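Local atomic coordinates of sorting nexin-3 (PDB entry 1OCS), a protein that binds phosphatidylinositol 3-phosphate and helps retrieve late Golgi membrane proteins from the prevacuolar compartment. Residues A[106-114]-A[127-138]. Numbering follows the deposited sequence.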
loop_
_atom_site.group_PDB
_atom_site.type_symbol
_atom_site.label_atom_id
_atom_site.label_comp_id
_atom_site.label_asym_id
_atom_site.label_seq_id
_atom_site.Cartn_x
_atom_site.Cartn_y
_atom_site.Cartn_z
ATOM N N VAL A 106 12.013 -3.220 -7.185
ATOM C CA VAL A 106 10.887 -2.475 -6.647
ATOM C C VAL A 106 11.214 -0.992 -6.654
ATOM O O VAL A 106 12.244 -0.572 -6.119
ATOM C CB VAL A 106 10.574 -2.908 -5.201
ATOM C CG1 VAL A 106 9.385 -2.106 -4.660
ATOM C CG2 VAL A 106 10.289 -4.397 -5.160
ATOM N N PRO A 107 10.339 -0.177 -7.258
ATOM C CA PRO A 107 10.523 1.275 -7.343
ATOM C C PRO A 107 10.620 1.936 -5.975
ATOM O O PRO A 107 10.106 1.412 -4.985
ATOM C CB PRO A 107 9.270 1.748 -8.082
ATOM C CG PRO A 107 8.864 0.564 -8.881
ATOM C CD PRO A 107 9.100 -0.586 -7.939
ATOM N N HIS A 108 11.272 3.094 -5.936
ATOM C CA HIS A 108 11.395 3.874 -4.708
ATOM C C HIS A 108 9.987 4.281 -4.291
ATOM O O HIS A 108 9.130 4.501 -5.148
ATOM C CB HIS A 108 12.181 5.168 -4.963
ATOM C CG HIS A 108 13.661 4.984 -5.080
ATOM N ND1 HIS A 108 14.494 5.976 -5.554
ATOM C CD2 HIS A 108 14.465 3.949 -4.745
ATOM C CE1 HIS A 108 15.746 5.559 -5.505
ATOM N NE2 HIS A 108 15.757 4.333 -5.018
ATOM N N LEU A 109 9.747 4.388 -2.986
ATOM C CA LEU A 109 8.447 4.837 -2.498
ATOM C C LEU A 109 8.480 6.344 -2.711
ATOM O O LEU A 109 9.453 6.992 -2.352
ATOM C CB LEU A 109 8.292 4.577 -1.000
ATOM C CG LEU A 109 7.234 3.619 -0.453
ATOM C CD1 LEU A 109 7.046 3.956 1.025
ATOM C CD2 LEU A 109 5.905 3.746 -1.193
ATOM N N PRO A 110 7.427 6.920 -3.303
ATOM C CA PRO A 110 7.421 8.369 -3.523
ATOM C C PRO A 110 7.149 9.113 -2.221
ATOM O O PRO A 110 6.748 8.507 -1.231
ATOM C CB PRO A 110 6.280 8.569 -4.526
ATOM C CG PRO A 110 6.126 7.212 -5.177
ATOM C CD PRO A 110 6.312 6.280 -4.018
ATOM N N GLY A 111 7.375 10.423 -2.234
ATOM C CA GLY A 111 7.116 11.252 -1.068
ATOM C C GLY A 111 7.838 10.941 0.228
ATOM O O GLY A 111 7.341 11.282 1.300
ATOM N N LYS A 112 8.997 10.296 0.148
ATOM C CA LYS A 112 9.764 9.975 1.347
ATOM C C LYS A 112 10.334 11.256 1.938
ATOM O O LYS A 112 10.088 11.584 3.101
ATOM C CB LYS A 112 10.910 9.010 1.015
ATOM C CG LYS A 112 10.489 7.555 0.850
ATOM C CD LYS A 112 11.641 6.678 0.360
ATOM C CE LYS A 112 12.039 7.019 -1.071
ATOM N NZ LYS A 112 13.218 6.237 -1.521
ATOM N N ILE A 113 11.100 11.974 1.122
ATOM C CA ILE A 113 11.717 13.228 1.538
ATOM C C ILE A 113 10.641 14.205 2.000
ATOM O O ILE A 113 9.541 14.237 1.446
ATOM C CB ILE A 113 12.509 13.872 0.373
ATOM C CG1 ILE A 113 13.557 12.888 -0.153
ATOM C CG2 ILE A 113 13.167 15.169 0.839
ATOM C CD1 ILE A 113 14.555 12.426 0.890
ATOM N N LEU A 114 10.966 15.003 3.011
ATOM C CA LEU A 114 10.023 15.973 3.546
ATOM C C LEU A 114 10.701 17.308 3.837
ATOM O O LEU A 114 11.645 17.378 4.623
ATOM C CB LEU A 114 9.391 15.422 4.828
ATOM C CG LEU A 114 7.866 15.275 4.878
ATOM C CD1 LEU A 114 7.368 14.491 3.676
ATOM C CD2 LEU A 114 7.474 14.577 6.171
ATOM N N ARG A 127 1.539 12.653 -1.576
ATOM C CA ARG A 127 1.755 11.279 -1.148
ATOM C C ARG A 127 0.642 10.385 -1.675
ATOM O O ARG A 127 0.898 9.270 -2.124
ATOM C CB ARG A 127 1.816 11.181 0.378
ATOM C CG ARG A 127 3.162 11.591 0.930
ATOM C CD ARG A 127 3.326 11.270 2.406
ATOM N NE ARG A 127 4.744 11.293 2.748
ATOM C CZ ARG A 127 5.235 11.126 3.969
ATOM N NH1 ARG A 127 4.420 10.924 4.997
ATOM N NH2 ARG A 127 6.550 11.152 4.148
ATOM N N ARG A 128 -0.590 10.879 -1.619
ATOM C CA ARG A 128 -1.730 10.108 -2.101
ATOM C C ARG A 128 -1.499 9.717 -3.561
ATOM O O ARG A 128 -1.576 8.543 -3.915
ATOM C CB ARG A 128 -3.014 10.927 -1.994
ATOM C CG ARG A 128 -4.278 10.118 -2.221
ATOM C CD ARG A 128 -5.288 10.911 -3.021
ATOM N NE ARG A 128 -4.793 11.155 -4.368
ATOM C CZ ARG A 128 -5.420 11.889 -5.281
ATOM N NH1 ARG A 128 -4.880 12.047 -6.482
ATOM N NH2 ARG A 128 -6.581 12.468 -4.994
ATOM N N GLN A 129 -1.213 10.711 -4.402
ATOM C CA GLN A 129 -0.969 10.474 -5.824
ATOM C C GLN A 129 0.216 9.545 -6.029
ATOM O O GLN A 129 0.138 8.592 -6.802
ATOM C CB GLN A 129 -0.700 11.793 -6.558
ATOM C CG GLN A 129 -1.866 12.760 -6.541
ATOM C CD GLN A 129 -1.595 14.024 -7.338
ATOM O OE1 GLN A 129 -2.369 14.979 -7.280
ATOM N NE2 GLN A 129 -0.497 14.032 -8.089
ATOM N N GLY A 130 1.317 9.831 -5.341
ATOM C CA GLY A 130 2.498 8.998 -5.472
ATOM C C GLY A 130 2.239 7.569 -5.036
ATOM O O GLY A 130 2.590 6.618 -5.741
ATOM N N LEU A 131 1.620 7.411 -3.872
ATOM C CA LEU A 131 1.327 6.077 -3.360
ATOM C C LEU A 131 0.382 5.307 -4.280
ATOM O O LEU A 131 0.518 4.094 -4.439
ATOM C CB LEU A 131 0.732 6.168 -1.954
ATOM C CG LEU A 131 1.694 6.653 -0.859
ATOM C CD1 LEU A 131 0.936 6.824 0.433
ATOM C CD2 LEU A 131 2.832 5.661 -0.681
ATOM N N ASN A 132 -0.580 6.010 -4.874
ATOM C CA ASN A 132 -1.530 5.372 -5.780
ATOM C C ASN A 132 -0.768 4.784 -6.968
ATOM O O ASN A 132 -0.924 3.615 -7.305
ATOM C CB ASN A 132 -2.565 6.390 -6.278
ATOM C CG ASN A 132 -3.597 5.764 -7.206
ATOM O OD1 ASN A 132 -4.395 4.923 -6.788
ATOM N ND2 ASN A 132 -3.577 6.166 -8.478
ATOM N N THR A 133 0.072 5.604 -7.590
ATOM C CA THR A 133 0.866 5.168 -8.734
ATOM C C THR A 133 1.800 4.018 -8.354
ATOM O O THR A 133 1.918 3.033 -9.087
ATOM C CB THR A 133 1.704 6.338 -9.296
ATOM O OG1 THR A 133 0.822 7.348 -9.800
ATOM C CG2 THR A 133 2.614 5.865 -10.420
ATOM N N TRP A 134 2.454 4.148 -7.203
ATOM C CA TRP A 134 3.381 3.128 -6.718
ATOM C C TRP A 134 2.666 1.794 -6.496
ATOM O O TRP A 134 3.140 0.742 -6.927
ATOM C CB TRP A 134 4.009 3.585 -5.396
ATOM C CG TRP A 134 5.142 2.717 -4.913
ATOM C CD1 TRP A 134 6.444 2.770 -5.319
ATOM C CD2 TRP A 134 5.071 1.675 -3.929
ATOM N NE1 TRP A 134 7.189 1.831 -4.646
ATOM C CE2 TRP A 134 6.373 1.145 -3.787
ATOM C CE3 TRP A 134 4.032 1.138 -3.152
ATOM C CZ2 TRP A 134 6.670 0.103 -2.897
ATOM C CZ3 TRP A 134 4.325 0.101 -2.267
ATOM C CH2 TRP A 134 5.638 -0.404 -2.147
ATOM N N MET A 135 1.521 1.846 -5.822
ATOM C CA MET A 135 0.758 0.641 -5.523
ATOM C C MET A 135 0.273 -0.075 -6.781
ATOM O O MET A 135 0.319 -1.302 -6.851
ATOM C CB MET A 135 -0.431 0.990 -4.624
ATOM C CG MET A 135 -0.911 -0.147 -3.746
ATOM S SD MET A 135 0.404 -0.845 -2.704
ATOM C CE MET A 135 0.047 -2.572 -2.872
ATOM N N GLN A 136 -0.187 0.681 -7.778
ATOM C CA GLN A 136 -0.667 0.069 -9.015
ATOM C C GLN A 136 0.495 -0.576 -9.759
ATOM O O GLN A 136 0.335 -1.608 -10.414
ATOM C CB GLN A 136 -1.350 1.115 -9.906
ATOM C CG GLN A 136 -2.542 1.794 -9.232
ATOM C CD GLN A 136 -3.310 2.713 -10.159
ATOM O OE1 GLN A 136 -2.782 3.187 -11.166
ATOM N NE2 GLN A 136 -4.563 2.985 -9.815
ATOM N N SER A 137 1.672 0.029 -9.640
ATOM C CA SER A 137 2.872 -0.486 -10.282
ATOM C C SER A 137 3.321 -1.787 -9.613
ATOM O O SER A 137 3.633 -2.777 -10.280
ATOM C CB SER A 137 3.983 0.562 -10.197
ATOM O OG SER A 137 5.191 0.066 -10.728
ATOM N N VAL A 138 3.345 -1.787 -8.286
ATOM C CA VAL A 138 3.756 -2.967 -7.542
ATOM C C VAL A 138 2.725 -4.095 -7.599
ATOM O O VAL A 138 3.066 -5.228 -7.934
ATOM C CB VAL A 138 4.047 -2.608 -6.068
ATOM C CG1 VAL A 138 4.218 -3.878 -5.235
ATOM C CG2 VAL A 138 5.315 -1.744 -5.997
#
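With CG anti to the backbone N (chi1 -171°), the indole of Trp-134 reaches out from the helix to Pro-107 and Leu-109, while the chain of Arg-127, extended from CG to NE, carries its guanidinium to Gly-111. Trp-134 NE1 donates to Pro-107 O at 3.0 Å; this bond is straight (179°) and lies in the ring plane, although NE1 stands well above the carbonyl plane. The same oxygen also accepts from Arg-89. Leu-109 lays CD2 over the six-membered ring of Trp-134, 3.7 Å from its centroid, in a CH-pi contact, and Val-138 CG2 covers the opposite face. Pro-110 CD, 3.7 Å from Trp-134 CD1, meets the ring obliquely. Replacing Trp-134 by alanine is likely to cost Pro-107 O its indole donor and open a gap between Leu-109 and Val-138. In this PX domain, the proline-rich loop 106-114 frames the phosphoinositide pocket with helix 121-139, Lys-112 and Arg-127 both contributing; it illustrates how helix side chains can hold an irregular loop by its backbone carbonyls. On the helix-facing side of the loop, Pro-110 CB sits 3.9 Å from Gly-130 CA, a position where even a beta carbon would probably collide with the proline. Arg-127 NE and NH2 grip Gly-111 O side-on, each at 3.0 Å, and this one oxygen, close to the guanidinium plane, holds the group's rotation. Leu-114 CD1 approaches Arg-127 NH2 at 3.5 Å, and Tyr-82 adds a cation-pi contact.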